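Local coordinates for protein endo-b-1,4-glucanase (Nasutitermes takasagoensis, PDB 1KS8) that probably hydrolyses internal beta-1,4-glucosidic linkages in cellulose and related beta-glucans, as a family 9 glycosyl hydrolase, at residues G50-A55 and K97-Y102; V59-P64 and Y114-Q119. All coordinates share one frame; numbering follows the deposited sequence.

How the contacts relate
Contacts 1 and 2 are both largely buried. Their centres lie about 10 Å apart, on the same side of the centre of the chain. Contact 1 sets a loop against helix 89-106 and relies on aromatic side chains, one indole hydrogen bond and one water. Contact 2 joins two strands of a small antiparallel sheet, mainly through backbone bonds. Their segments alternate along the chain, and helix 89-106 is followed by strand 113-117. The contacts also touch directly. Asp54 N probably bonds to Val59 O, 2.9 Å away. Lys60 of contact 2 hydrogen-bonds through NZ to Gly50 O of contact 1, and Tyr102 of the helix packs against Lys60 and Val117.

Contact 1. Residues G50-A55 and K97-Y102; sequences GGYFDA and KWATDY
Tyr52 and Trp98 meet obliquely, with the Tyr52 ring and the five-membered ring of the indole at 45° to each other. Trp98 CD1 sits over the centre of one Tyr52 face, 4.0 Å above its plane. Trp98 CB lies 3.6 Å from Tyr52 OH. Further along the ring, Ala99 CB approaches Tyr52 CE2 obliquely, at 3.8 Å. Tyr52 OH itself bonds to Ala95 O. An alanine in place of Tyr52 would probably leave Trp98 CD1 and Ala99 CB facing a gap, with Ala95 O deprived of its hydroxyl partner.

Trp98 CB points toward the loop, and CG is anti to the backbone N (chi1 -164°). Trp98 NE1 donates a hydrogen bond to Gly51 O at 2.9 Å. The oxygen lies in the indole plane, but NE1 stands above the carbonyl plane and the bond is bent (134°). A water receives Gly51 N-H, donates to Trp98 O, and lies above one indole face, toward its rim. Tyr102 CB packs 3.6 Å from Gly51 CA, and a CB on Gly51 would run into Tyr102 CG.

The arrangement is a glycine-containing loop laid against helix 89-106, within the (alpha/alpha)6 fold of family 9 glycosyl hydrolases.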
loop_
_atom_site.group_PDB
_atom_site.type_symbol
_atom_site.label_atom_id
_atom_site.label_comp_id
_atom_site.label_asym_id
_atom_site.label_seq_id
_atom_site.Cartn_x
_atom_site.Cartn_y
_atom_site.Cartn_z
ATOM N N GLY A 50 12.210 -0.709 -12.200
ATOM C CA GLY A 50 11.705 -1.511 -11.104
ATOM C C GLY A 50 10.553 -0.831 -10.391
ATOM O O GLY A 50 9.914 0.071 -10.939
ATOM N N GLY A 51 10.287 -1.259 -9.163
ATOM C CA GLY A 51 9.190 -0.679 -8.411
ATOM C C GLY A 51 7.846 -1.182 -8.903
ATOM O O GLY A 51 7.773 -2.064 -9.764
ATOM N N TYR A 52 6.778 -0.612 -8.358
ATOM C CA TYR A 52 5.422 -1.003 -8.724
ATOM C C TYR A 52 4.651 0.056 -9.494
ATOM O O TYR A 52 4.751 1.249 -9.199
ATOM C CB TYR A 52 4.591 -1.304 -7.476
ATOM C CG TYR A 52 4.973 -2.541 -6.712
ATOM C CD1 TYR A 52 4.720 -3.807 -7.233
ATOM C CD2 TYR A 52 5.550 -2.450 -5.448
ATOM C CE1 TYR A 52 5.024 -4.953 -6.517
ATOM C CE2 TYR A 52 5.862 -3.594 -4.718
ATOM C CZ TYR A 52 5.594 -4.841 -5.261
ATOM O OH TYR A 52 5.883 -5.983 -4.552
ATOM N N PHE A 53 3.882 -0.392 -10.477
ATOM C CA PHE A 53 3.001 0.507 -11.207
ATOM C C PHE A 53 1.940 0.761 -10.139
ATOM O O PHE A 53 1.588 -0.144 -9.375
ATOM C CB PHE A 53 2.397 -0.198 -12.419
ATOM C CG PHE A 53 3.380 -0.430 -13.534
ATOM C CD1 PHE A 53 4.140 0.622 -14.039
ATOM C CD2 PHE A 53 3.514 -1.688 -14.110
ATOM C CE1 PHE A 53 5.016 0.427 -15.107
ATOM C CE2 PHE A 53 4.386 -1.893 -15.179
ATOM C CZ PHE A 53 5.135 -0.834 -15.678
ATOM N N ASP A 54 1.419 1.978 -10.079
ATOM C CA ASP A 54 0.466 2.317 -9.030
ATOM C C ASP A 54 -0.868 1.593 -8.994
ATOM O O ASP A 54 -1.240 1.011 -7.974
ATOM C CB ASP A 54 0.191 3.818 -9.042
ATOM C CG ASP A 54 -0.722 4.243 -7.911
ATOM O OD1 ASP A 54 -0.316 4.104 -6.737
ATOM O OD2 ASP A 54 -1.849 4.704 -8.194
ATOM N N ALA A 55 -1.587 1.631 -10.108
ATOM C CA ALA A 55 -2.910 1.035 -10.149
ATOM C C ALA A 55 -3.172 0.351 -11.482
ATOM O O ALA A 55 -2.497 -0.615 -11.822
ATOM C CB ALA A 55 -3.944 2.126 -9.895
ATOM N N LYS A 97 10.726 -6.262 -0.924
ATOM C CA LYS A 97 11.990 -5.929 -1.566
ATOM C C LYS A 97 11.822 -5.328 -2.958
ATOM O O LYS A 97 12.641 -4.516 -3.388
ATOM C CB LYS A 97 12.890 -7.170 -1.627
ATOM C CG LYS A 97 14.322 -6.883 -2.059
ATOM C CD LYS A 97 15.214 -8.093 -1.808
ATOM C CE LYS A 97 16.681 -7.779 -2.069
ATOM N NZ LYS A 97 16.950 -7.455 -3.495
ATOM N N TRP A 98 10.766 -5.710 -3.668
ATOM C CA TRP A 98 10.566 -5.156 -5.000
ATOM C C TRP A 98 10.397 -3.644 -4.887
ATOM O O TRP A 98 10.845 -2.890 -5.747
ATOM C CB TRP A 98 9.340 -5.773 -5.676
ATOM C CG TRP A 98 9.334 -5.522 -7.148
ATOM C CD1 TRP A 98 8.811 -4.440 -7.799
ATOM C CD2 TRP A 98 9.978 -6.319 -8.147
ATOM N NE1 TRP A 98 9.095 -4.513 -9.142
ATOM C CE2 TRP A 98 9.812 -5.657 -9.383
ATOM C CE3 TRP A 98 10.683 -7.530 -8.115
ATOM C CZ2 TRP A 98 10.327 -6.165 -10.581
ATOM C CZ3 TRP A 98 11.197 -8.035 -9.306
ATOM C CH2 TRP A 98 11.016 -7.351 -10.521
ATOM N N ALA A 99 9.757 -3.204 -3.810
ATOM C CA ALA A 99 9.549 -1.784 -3.589
ATOM C C ALA A 99 10.806 -1.104 -3.043
ATOM O O ALA A 99 11.227 -0.073 -3.557
ATOM C CB ALA A 99 8.380 -1.570 -2.631
ATOM N N THR A 100 11.416 -1.687 -2.018
ATOM C CA THR A 100 12.599 -1.067 -1.429
ATOM C C THR A 100 13.818 -1.020 -2.351
ATOM O O THR A 100 14.620 -0.089 -2.259
ATOM C CB THR A 100 12.963 -1.715 -0.070
ATOM O OG1 THR A 100 13.158 -3.124 -0.230
ATOM C CG2 THR A 100 11.836 -1.480 0.938
ATOM N N ASP A 101 13.965 -1.997 -3.242
ATOM C CA ASP A 101 15.088 -1.959 -4.177
ATOM C C ASP A 101 14.935 -0.698 -5.020
ATOM O O ASP A 101 15.916 -0.036 -5.363
ATOM C CB ASP A 101 15.088 -3.172 -5.108
ATOM C CG ASP A 101 15.692 -4.402 -4.473
ATOM O OD1 ASP A 101 16.333 -4.277 -3.408
ATOM O OD2 ASP A 101 15.535 -5.495 -5.054
ATOM N N TYR A 102 13.691 -0.375 -5.358
ATOM C CA TYR A 102 13.402 0.808 -6.154
ATOM C C TYR A 102 13.640 2.083 -5.346
ATOM O O TYR A 102 14.222 3.040 -5.853
ATOM C CB TYR A 102 11.956 0.762 -6.658
ATOM C CG TYR A 102 11.505 2.038 -7.331
ATOM C CD1 TYR A 102 12.000 2.408 -8.582
ATOM C CD2 TYR A 102 10.598 2.888 -6.703
ATOM C CE1 TYR A 102 11.599 3.596 -9.192
ATOM C CE2 TYR A 102 10.193 4.076 -7.301
ATOM C CZ TYR A 102 10.695 4.423 -8.543
ATOM O OH TYR A 102 10.289 5.594 -9.138
HETATM O O HOH W 1 12.272 -3.041 -8.009
#

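Contact 2. Residues V59-P64 and Y114-Q119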
loop_
_atom_site.group_PDB
_atom_site.type_symbol
_atom_site.label_atom_id
_atom_site.label_comp_id
_atom_site.label_asym_id
_atom_site.label_seq_id
_atom_site.Cartn_x
_atom_site.Cartn_y
_atom_site.Cartn_z
ATOM N N VAL A 59 2.099 4.652 -14.061
ATOM C CA VAL A 59 2.873 5.678 -13.384
ATOM C C VAL A 59 3.378 5.064 -12.084
ATOM O O VAL A 59 2.699 4.238 -11.465
ATOM C CB VAL A 59 2.014 6.910 -13.006
ATOM C CG1 VAL A 59 2.855 7.912 -12.228
ATOM C CG2 VAL A 59 1.447 7.561 -14.247
ATOM N N LYS A 60 4.581 5.452 -11.687
ATOM C CA LYS A 60 5.145 4.995 -10.432
ATOM C C LYS A 60 5.017 6.196 -9.485
ATOM O O LYS A 60 5.816 7.135 -9.528
ATOM C CB LYS A 60 6.599 4.547 -10.643
ATOM C CG LYS A 60 6.659 3.159 -11.289
ATOM C CD LYS A 60 7.826 2.952 -12.249
ATOM C CE LYS A 60 9.178 3.021 -11.570
ATOM N NZ LYS A 60 10.238 2.462 -12.469
ATOM N N PHE A 61 3.956 6.181 -8.678
ATOM C CA PHE A 61 3.672 7.248 -7.710
ATOM C C PHE A 61 4.329 6.856 -6.389
ATOM O O PHE A 61 3.860 5.954 -5.689
ATOM C CB PHE A 61 2.155 7.407 -7.524
ATOM C CG PHE A 61 1.474 8.178 -8.632
ATOM C CD1 PHE A 61 1.748 9.531 -8.825
ATOM C CD2 PHE A 61 0.526 7.565 -9.457
ATOM C CE1 PHE A 61 1.093 10.264 -9.814
ATOM C CE2 PHE A 61 -0.139 8.296 -10.455
ATOM C CZ PHE A 61 0.150 9.648 -10.628
ATOM N N GLY A 62 5.404 7.555 -6.049
ATOM C CA GLY A 62 6.159 7.238 -4.849
ATOM C C GLY A 62 5.495 7.274 -3.486
ATOM O O GLY A 62 5.855 6.492 -2.609
ATOM N N PHE A 63 4.535 8.167 -3.290
ATOM C CA PHE A 63 3.888 8.272 -1.991
ATOM C C PHE A 63 3.069 7.009 -1.700
ATOM O O PHE A 63 3.320 6.318 -0.712
ATOM C CB PHE A 63 3.033 9.546 -1.946
ATOM C CG PHE A 63 2.612 9.963 -0.560
ATOM C CD1 PHE A 63 3.376 9.629 0.556
ATOM C CD2 PHE A 63 1.464 10.727 -0.378
ATOM C CE1 PHE A 63 3.000 10.051 1.834
ATOM C CE2 PHE A 63 1.082 11.155 0.893
ATOM C CZ PHE A 63 1.853 10.817 1.999
ATOM N N PRO A 64 2.085 6.679 -2.555
ATOM C CA PRO A 64 1.340 5.459 -2.238
ATOM C C PRO A 64 2.203 4.200 -2.338
ATOM O O PRO A 64 1.913 3.206 -1.684
ATOM C CB PRO A 64 0.189 5.475 -3.251
ATOM C CG PRO A 64 0.744 6.264 -4.400
ATOM C CD PRO A 64 1.475 7.384 -3.696
ATOM N N TYR A 114 13.702 10.679 -5.927
ATOM C CA TYR A 114 12.751 10.684 -7.026
ATOM C C TYR A 114 11.429 10.105 -6.547
ATOM O O TYR A 114 11.369 8.974 -6.059
ATOM C CB TYR A 114 13.295 9.910 -8.228
ATOM C CG TYR A 114 14.252 10.746 -9.042
ATOM C CD1 TYR A 114 15.584 10.904 -8.651
ATOM C CD2 TYR A 114 13.805 11.446 -10.162
ATOM C CE1 TYR A 114 16.445 11.749 -9.359
ATOM C CE2 TYR A 114 14.653 12.288 -10.872
ATOM C CZ TYR A 114 15.968 12.436 -10.464
ATOM O OH TYR A 114 16.796 13.285 -11.161
ATOM N N GLY A 115 10.375 10.904 -6.678
ATOM C CA GLY A 115 9.062 10.484 -6.224
ATOM C C GLY A 115 8.080 10.083 -7.301
ATOM O O GLY A 115 6.939 9.727 -6.995
ATOM N N GLN A 116 8.494 10.135 -8.560
ATOM C CA GLN A 116 7.587 9.755 -9.629
ATOM C C GLN A 116 8.295 9.485 -10.942
ATOM O O GLN A 116 9.275 10.150 -11.274
ATOM C CB GLN A 116 6.549 10.862 -9.853
ATOM C CG GLN A 116 5.312 10.427 -10.639
ATOM C CD GLN A 116 4.265 11.527 -10.723
ATOM O OE1 GLN A 116 3.909 12.136 -9.712
ATOM N NE2 GLN A 116 3.759 11.780 -11.926
ATOM N N VAL A 117 7.812 8.483 -11.665
ATOM C CA VAL A 117 8.314 8.177 -13.001
ATOM C C VAL A 117 7.046 8.000 -13.823
ATOM O O VAL A 117 6.187 7.166 -13.497
ATOM C CB VAL A 117 9.155 6.893 -13.075
ATOM C CG1 VAL A 117 9.595 6.664 -14.523
ATOM C CG2 VAL A 117 10.379 7.020 -12.179
ATOM N N GLY A 118 6.929 8.807 -14.872
ATOM C CA GLY A 118 5.756 8.789 -15.722
ATOM C C GLY A 118 4.913 10.001 -15.365
ATOM O O GLY A 118 4.825 10.374 -14.193
ATOM N N GLN A 119 4.322 10.640 -16.370
ATOM C CA GLN A 119 3.468 11.796 -16.125
ATOM C C GLN A 119 2.031 11.306 -16.163
ATOM O O GLN A 119 1.680 10.484 -17.007
ATOM C CB GLN A 119 3.656 12.866 -17.203
ATOM C CG GLN A 119 2.798 14.095 -16.933
ATOM C CD GLN A 119 2.406 14.846 -18.188
ATOM O OE1 GLN A 119 1.927 14.255 -19.157
ATOM N NE2 GLN A 119 2.585 16.164 -18.169
#
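Phe61 and Gln116 come together through their first torsions. Phe61 CG is anti to its carbonyl carbon (chi1 -79°), while Gln116 CG is anti to its backbone N (chi1 -163°). The two side chains lie side by side and point the same way. Ring and amide planes are 63° apart, and Gln116 OE1 approaches Phe61 CE1 to 3.4 Å. Val59 CG1 covers the centre of one Phe61 face and also touches Gln116 CG. The amide is fixed from its nitrogen. Gln116 NE2 donates almost straight to Gly118 O at 2.9 Å, in the plane of both groups, and also bonds to Asp201 OD1.

Lys60 and Val117 share the other face of the sheet. Lys60 CE passes 4.2 Å from Val117 CB, and NZ goes on to a salt bridge with Asp40. The backbones of Lys60 and Val117 form an antiparallel hydrogen-bonded pair. Lys60 N reaches Val117 O at 3.0 Å, and Val117 N returns to Lys60 O at 3.2 Å. Lys60 O also receives a CA-H contact from Gln116. Gly62 N adds a bond to Gly115 O at 2.8 Å; a side chain on Gly62 would clash with that oxygen. Helix 62-78 starts here.

Phe61 lies about 8 Å, side chain to side chain, from the predicted catalytic Glu412. The arrangement is the edge of a three-stranded antiparallel sheet, whose middle strand forms a classic beta bulge at Gly115 and Gln116, opposite Tyr140.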